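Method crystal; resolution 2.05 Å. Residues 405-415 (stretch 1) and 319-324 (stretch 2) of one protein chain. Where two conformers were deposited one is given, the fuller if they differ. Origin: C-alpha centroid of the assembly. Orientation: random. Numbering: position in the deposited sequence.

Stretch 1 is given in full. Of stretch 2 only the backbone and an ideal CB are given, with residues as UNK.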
ATOM      1  N   SER A 405      -0.237  18.085  -8.157  1.00 20.41           N
ATOM      2  CA  SER A 405      -1.462  18.462  -7.453  1.00 20.03           C
ATOM      3  C   SER A 405      -2.655  17.841  -8.149  1.00 19.65           C
ATOM      4  O   SER A 405      -2.519  17.302  -9.255  1.00 18.96           O
ATOM      5  CB  SER A 405      -1.642  19.977  -7.451  1.00 19.79           C
ATOM      6  OG  SER A 405      -1.893  20.444  -8.767  1.00 18.97           O
ATOM      7  N   LEU A 406      -3.810  17.942  -7.510  1.00 19.34           N
ATOM      8  CA  LEU A 406      -5.036  17.426  -8.087  1.00 20.18           C
ATOM      9  C   LEU A 406      -5.344  18.111  -9.424  1.00 20.01           C
ATOM     10  O   LEU A 406      -5.741  17.413 -10.375  1.00 20.00           O
ATOM     11  CB  LEU A 406      -6.236  17.560  -7.120  1.00 20.19           C
ATOM     12  CG  LEU A 406      -6.172  16.720  -5.842  1.00 20.90           C
ATOM     13  CD1 LEU A 406      -7.413  17.017  -4.965  1.00 18.72           C
ATOM     14  CD2 LEU A 406      -6.007  15.243  -6.161  1.00 20.73           C
ATOM     15  N   ARG A 407      -5.150  19.436  -9.503  1.00 19.72           N
ATOM     16  CA  ARG A 407      -5.350  20.179 -10.749  0.50 19.79           C
ATOM     17  C   ARG A 407      -4.411  19.632 -11.815  1.00 19.43           C
ATOM     18  O   ARG A 407      -4.846  19.256 -12.895  1.00 19.73           O
ATOM     19  CB  ARG A 407      -5.098  21.687 -10.543  0.50 20.19           C
ATOM     20  CG  ARG A 407      -5.587  22.587 -11.682  0.50 20.66           C
ATOM     21  CD  ARG A 407      -4.798  23.911 -11.764  0.50 21.32           C
ATOM     22  NE  ARG A 407      -3.640  23.787 -12.650  0.50 22.09           N
ATOM     23  CZ  ARG A 407      -2.369  23.896 -12.277  0.50 20.58           C
ATOM     24  NH1 ARG A 407      -2.053  24.155 -11.022  0.50 19.97           N
ATOM     25  NH2 ARG A 407      -1.406  23.745 -13.179  0.50 20.80           N
ATOM     26  N   GLN A 408      -3.118  19.582 -11.484  1.00 18.73           N
ATOM     27  CA  GLN A 408      -2.090  19.102 -12.394  1.00 18.47           C
ATOM     28  C   GLN A 408      -2.334  17.660 -12.856  1.00 18.72           C
ATOM     29  O   GLN A 408      -2.124  17.320 -14.024  1.00 18.66           O
ATOM     30  CB  GLN A 408      -0.717  19.216 -11.745  1.00 18.71           C
ATOM     31  CG  GLN A 408      -0.231  20.704 -11.577  1.00 19.13           C
ATOM     32  CD  GLN A 408       0.994  20.796 -10.688  1.00 21.84           C
ATOM     33  OE1 GLN A 408       1.265  19.892  -9.870  1.00 18.57           O
ATOM     34  NE2 GLN A 408       1.765  21.872 -10.856  1.00 21.03           N
ATOM     35  N   ARG A 409      -2.788  16.822 -11.940  1.00 18.56           N
ATOM     36  CA  ARG A 409      -3.095  15.444 -12.279  1.00 19.16           C
ATOM     37  C   ARG A 409      -4.242  15.348 -13.274  1.00 18.52           C
ATOM     38  O   ARG A 409      -4.107  14.677 -14.295  1.00 18.63           O
ATOM     39  CB  ARG A 409      -3.435  14.665 -11.015  1.00 19.92           C
ATOM     40  CG  ARG A 409      -2.237  14.224 -10.247  1.00 20.33           C
ATOM     41  CD  ARG A 409      -2.721  13.588  -8.935  1.00 22.05           C
ATOM     42  NE  ARG A 409      -1.580  13.091  -8.197  1.00 21.55           N
ATOM     43  CZ  ARG A 409      -1.390  11.840  -7.793  1.00 20.50           C
ATOM     44  NH1 ARG A 409      -2.315  10.909  -7.951  1.00 22.23           N
ATOM     45  NH2 ARG A 409      -0.264  11.536  -7.160  1.00 21.14           N
ATOM     46  N   ALA A 410      -5.338  16.054 -12.992  1.00 18.23           N
ATOM     47  CA  ALA A 410      -6.479  16.154 -13.892  1.00 18.61           C
ATOM     48  C   ALA A 410      -6.057  16.590 -15.307  1.00 18.87           C
ATOM     49  O   ALA A 410      -6.405  15.945 -16.309  1.00 17.29           O
ATOM     50  CB  ALA A 410      -7.552  17.123 -13.337  1.00 17.61           C
ATOM     51  N   GLU A 411      -5.319  17.690 -15.374  1.00 19.37           N
ATOM     52  CA  GLU A 411      -4.821  18.201 -16.652  1.00 20.16           C
ATOM     53  C   GLU A 411      -3.934  17.186 -17.384  1.00 19.76           C
ATOM     54  O   GLU A 411      -4.108  16.962 -18.592  1.00 19.90           O
ATOM     55  CB  GLU A 411      -4.053  19.498 -16.417  1.00 20.26           C
ATOM     56  CG  GLU A 411      -4.960  20.661 -16.107  1.00 22.86           C
ATOM     57  CD  GLU A 411      -4.227  21.919 -15.661  1.00 25.34           C
ATOM     58  OE1 GLU A 411      -3.025  21.857 -15.333  1.00 29.46           O
ATOM     59  OE2 GLU A 411      -4.870  22.983 -15.626  1.00 28.85           O
ATOM     60  N   ALA A 412      -3.016  16.566 -16.646  1.00 19.11           N
ATOM     61  CA  ALA A 412      -2.113  15.555 -17.211  1.00 19.84           C
ATOM     62  C   ALA A 412      -2.857  14.341 -17.792  1.00 19.87           C
ATOM     63  O   ALA A 412      -2.476  13.804 -18.849  1.00 19.37           O
ATOM     64  CB  ALA A 412      -1.097  15.087 -16.155  1.00 19.71           C
ATOM     65  N   LEU A 413      -3.903  13.896 -17.095  1.00 19.65           N
ATOM     66  CA  LEU A 413      -4.680  12.727 -17.544  1.00 20.02           C
ATOM     67  C   LEU A 413      -5.595  13.103 -18.732  1.00 20.29           C
ATOM     68  O   LEU A 413      -5.811  12.307 -19.646  1.00 20.40           O
ATOM     69  CB  LEU A 413      -5.499  12.167 -16.370  1.00 20.59           C
ATOM     70  CG  LEU A 413      -4.695  11.521 -15.236  1.00 20.05           C
ATOM     71  CD1 LEU A 413      -5.579  11.228 -14.016  1.00 20.09           C
ATOM     72  CD2 LEU A 413      -4.083  10.249 -15.781  1.00 22.19           C
ATOM     73  N   ILE A 414      -6.106  14.330 -18.720  1.00 19.71           N
ATOM     74  CA  ILE A 414      -6.985  14.790 -19.782  1.00 19.76           C
ATOM     75  C   ILE A 414      -6.238  14.797 -21.109  1.00 19.37           C
ATOM     76  O   ILE A 414      -6.770  14.353 -22.120  1.00 18.53           O
ATOM     77  CB  ILE A 414      -7.592  16.179 -19.479  1.00 19.63           C
ATOM     78  CG1 ILE A 414      -8.674  16.046 -18.390  1.00 18.64           C
ATOM     79  CG2 ILE A 414      -8.209  16.776 -20.718  1.00 20.37           C
ATOM     80  CD1 ILE A 414      -9.150  17.356 -17.831  1.00 19.42           C
ATOM     81  N   ALA A 415      -4.990  15.236 -21.078  1.00 19.66           N
ATOM     82  CA  ALA A 415      -4.177  15.315 -22.290  1.00 19.65           C
ATOM     83  C   ALA A 415      -3.886  13.948 -22.896  1.00 19.35           C
ATOM     84  O   ALA A 415      -3.576  13.874 -24.070  1.00 19.87           O
ATOM     85  CB  ALA A 415      -2.867  16.078 -22.021  1.00 20.31           C
ATOM     86  N   UNK A 319      -9.260   4.760 -14.509  1.00 21.11           N
ATOM     87  CA  UNK A 319      -8.532   5.648 -13.614  1.00 20.76           C
ATOM     88  C   UNK A 319      -9.244   6.991 -13.582  1.00 19.77           C
ATOM     89  O   UNK A 319      -9.686   7.514 -14.628  1.00 19.42           O
ATOM     90  CB  UNK A 319      -7.075   5.808 -14.053  1.00 20.76           C
ATOM     91  N   UNK A 320      -9.452   7.515 -12.379  1.00 18.52           N
ATOM     92  CA  UNK A 320     -10.154   8.773 -12.255  1.00 17.83           C
ATOM     93  C   UNK A 320      -9.172   9.925 -12.325  1.00 17.61           C
ATOM     94  O   UNK A 320      -7.961   9.721 -12.354  1.00 17.87           O
ATOM     95  CB  UNK A 320     -10.952   8.823 -10.951  1.00 17.83           C
ATOM     96  N   UNK A 321      -9.702  11.129 -12.375  1.00 17.25           N
ATOM     97  CA  UNK A 321      -8.867  12.322 -12.565  1.00 17.86           C
ATOM     98  C   UNK A 321      -7.913  12.620 -11.400  1.00 18.38           C
ATOM     99  O   UNK A 321      -7.035  13.477 -11.537  1.00 19.46           O
ATOM    100  CB  UNK A 321      -9.770  13.536 -12.789  1.00 17.86           C
ATOM    101  N   UNK A 322      -8.105  11.951 -10.253  1.00 18.99           N
ATOM    102  CA  UNK A 322      -7.211  12.114  -9.092  1.00 18.52           C
ATOM    103  C   UNK A 322      -6.081  11.117  -9.149  1.00 18.62           C
ATOM    104  O   UNK A 322      -5.086  11.262  -8.438  1.00 18.57           O
ATOM    105  CB  UNK A 322      -7.981  11.952  -7.780  1.00 18.52           C
ATOM    106  N   UNK A 323      -6.254  10.092  -9.981  1.00 17.86           N
ATOM    107  CA  UNK A 323      -5.302   9.015 -10.090  1.00 17.60           C
ATOM    108  C   UNK A 323      -5.714   7.722  -9.393  1.00 18.07           C
ATOM    109  O   UNK A 323      -4.895   6.835  -9.306  1.00 18.43           O
ATOM    110  CB  UNK A 323      -3.959   9.484  -9.528  1.00 17.60           C
ATOM    111  N   UNK A 324      -6.947   7.582  -8.883  1.00 18.41           N
ATOM    112  CA  UNK A 324      -7.330   6.280  -8.281  1.00 19.52           C
ATOM    113  C   UNK A 324      -7.481   5.255  -9.401  1.00 19.84           C
ATOM    114  O   UNK A 324      -8.082   5.558 -10.409  1.00 20.35           O
ATOM    115  CB  UNK A 324      -8.627   6.393  -7.478  1.00 19.52           C
TER

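Position 319 has extended backbone angles (-136/133), and its CA-to-CB bond points toward the helix, yet nothing of stretch 1 lies within 5.5 Å of the ideal CB. A side chain of some length is needed to approach, and an extended strand accepts beta-branched residues well; several apolar types would serve. The deposited residue is Ile319, with chi1 at 176° (t), whose CD1 lies 4.5 Å from Leu413 CD2.

At position 320 CA-to-CB points away, so stretch 1 says little and the backbone must be read instead. A type I turn runs from 320 to 323, and the amides at 322, 323 and 324 lie near one another. A short acceptor, such as Asp, Asn, Ser or Thr, would suit its first position. Asp320 is found: Asp320 OD1 accepts from the backbone N of 322 (3.0 Å), from that of 324 (2.9 Å) and, weakly, from that of 323 (3.1 Å).

Position 321 approaches the helix most closely by CA, 4.7 Å from that of Ala410. Its bond points sideways, with the ideal CB 4.3 Å from Ala410 CB and 4.9 Å from Leu413 CD1. These carbons, with Ile414 further along the helix, favour an apolar side chain; Leu, Ile, Val or Met are all plausible. Leu321 adopts chi1 -72° (m), chi2 178° (t), placing CD2 4.1 Å from both Leu413 CB and Ile414 CG1. Its carbonyl does not hydrogen-bond to the helix: Leu321 O lies 3.4 Å from Ala410 N, but the angle is poor, and that amide already donates to Leu406 O. A water instead donates to Leu321 O (2.6 Å) and to Leu406 O (2.7 Å), bridging the two acceptors.

At position 322 CA-to-CB points away overall, but the ideal CB is 4.2 Å from Leu406 CD2. An unbranched, flexible apolar chain could cover this methyl, though other types would be tolerated. Met322, present as selenomethionine, places CG 4.1 Å from Leu406 CD2. Its backbone also contributes: Arg409 NH1 donates to Met322 O (2.8 Å, 153°), in the edge of the guanidinium.

Position 323 is the most restricted. An ideal CB would sit 2.7 Å from Arg409 NH1, a clash, and at phi/psi 103/8 would also jam against the preceding carbonyl oxygen. Both observations call for glycine, and Gly323 is there, with CA 4.1 Å from Arg409 NH1.

Position 324 turns away and meets nothing of stretch 1, leaving many polar or apolar choices. Gln324 uses NE2 to donate to Asp320 OD2 (2.9 Å, 166°), bracing the turn.

Stretch 2, residues 319-324: IDLMGQ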
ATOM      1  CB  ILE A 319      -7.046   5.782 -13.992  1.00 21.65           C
ATOM      2  CG1 ILE A 319      -6.356   6.802 -13.078  1.00 23.46           C
ATOM      3  CG2 ILE A 319      -6.869   6.267 -15.395  1.00 24.66           C
ATOM      4  CD1 ILE A 319      -4.883   6.695 -13.057  1.00 24.70           C
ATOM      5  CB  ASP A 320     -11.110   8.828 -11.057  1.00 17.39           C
ATOM      6  CG  ASP A 320     -10.423   9.000  -9.713  1.00 18.83           C
ATOM      7  OD1 ASP A 320      -9.200   9.210  -9.643  1.00 17.22           O
ATOM      8  OD2 ASP A 320     -11.155   8.903  -8.703  1.00 20.93           O
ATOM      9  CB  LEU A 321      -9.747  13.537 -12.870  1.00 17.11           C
ATOM     10  CG  LEU A 321     -10.380  13.525 -14.264  1.00 16.42           C
ATOM     11  CD1 LEU A 321     -11.265  14.727 -14.479  1.00 15.04           C
ATOM     12  CD2 LEU A 321      -9.322  13.423 -15.361  1.00 16.94           C
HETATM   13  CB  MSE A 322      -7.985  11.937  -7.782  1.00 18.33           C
HETATM   14  CG  MSE A 322      -9.065  12.963  -7.584  1.00 18.41           C
HETATM   15 SE   MSE A 322      -9.815  12.841  -5.812  0.80 21.29          SE
HETATM   16  CE  MSE A 322     -10.286  10.943  -5.804  1.00 21.82           C
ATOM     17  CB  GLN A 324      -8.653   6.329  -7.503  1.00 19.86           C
ATOM     18  CG  GLN A 324      -8.846   7.525  -6.604  1.00 20.09           C
ATOM     19  CD  GLN A 324      -9.962   7.322  -5.628  1.00 20.32           C
ATOM     20  OE1 GLN A 324      -9.754   6.729  -4.546  1.00 18.75           O
ATOM     21  NE2 GLN A 324     -11.157   7.839  -5.965  1.00 17.90           N
TER
HETATM   22  O   HOH W   1      -7.563  15.480  -9.912  1.00 28.27           O
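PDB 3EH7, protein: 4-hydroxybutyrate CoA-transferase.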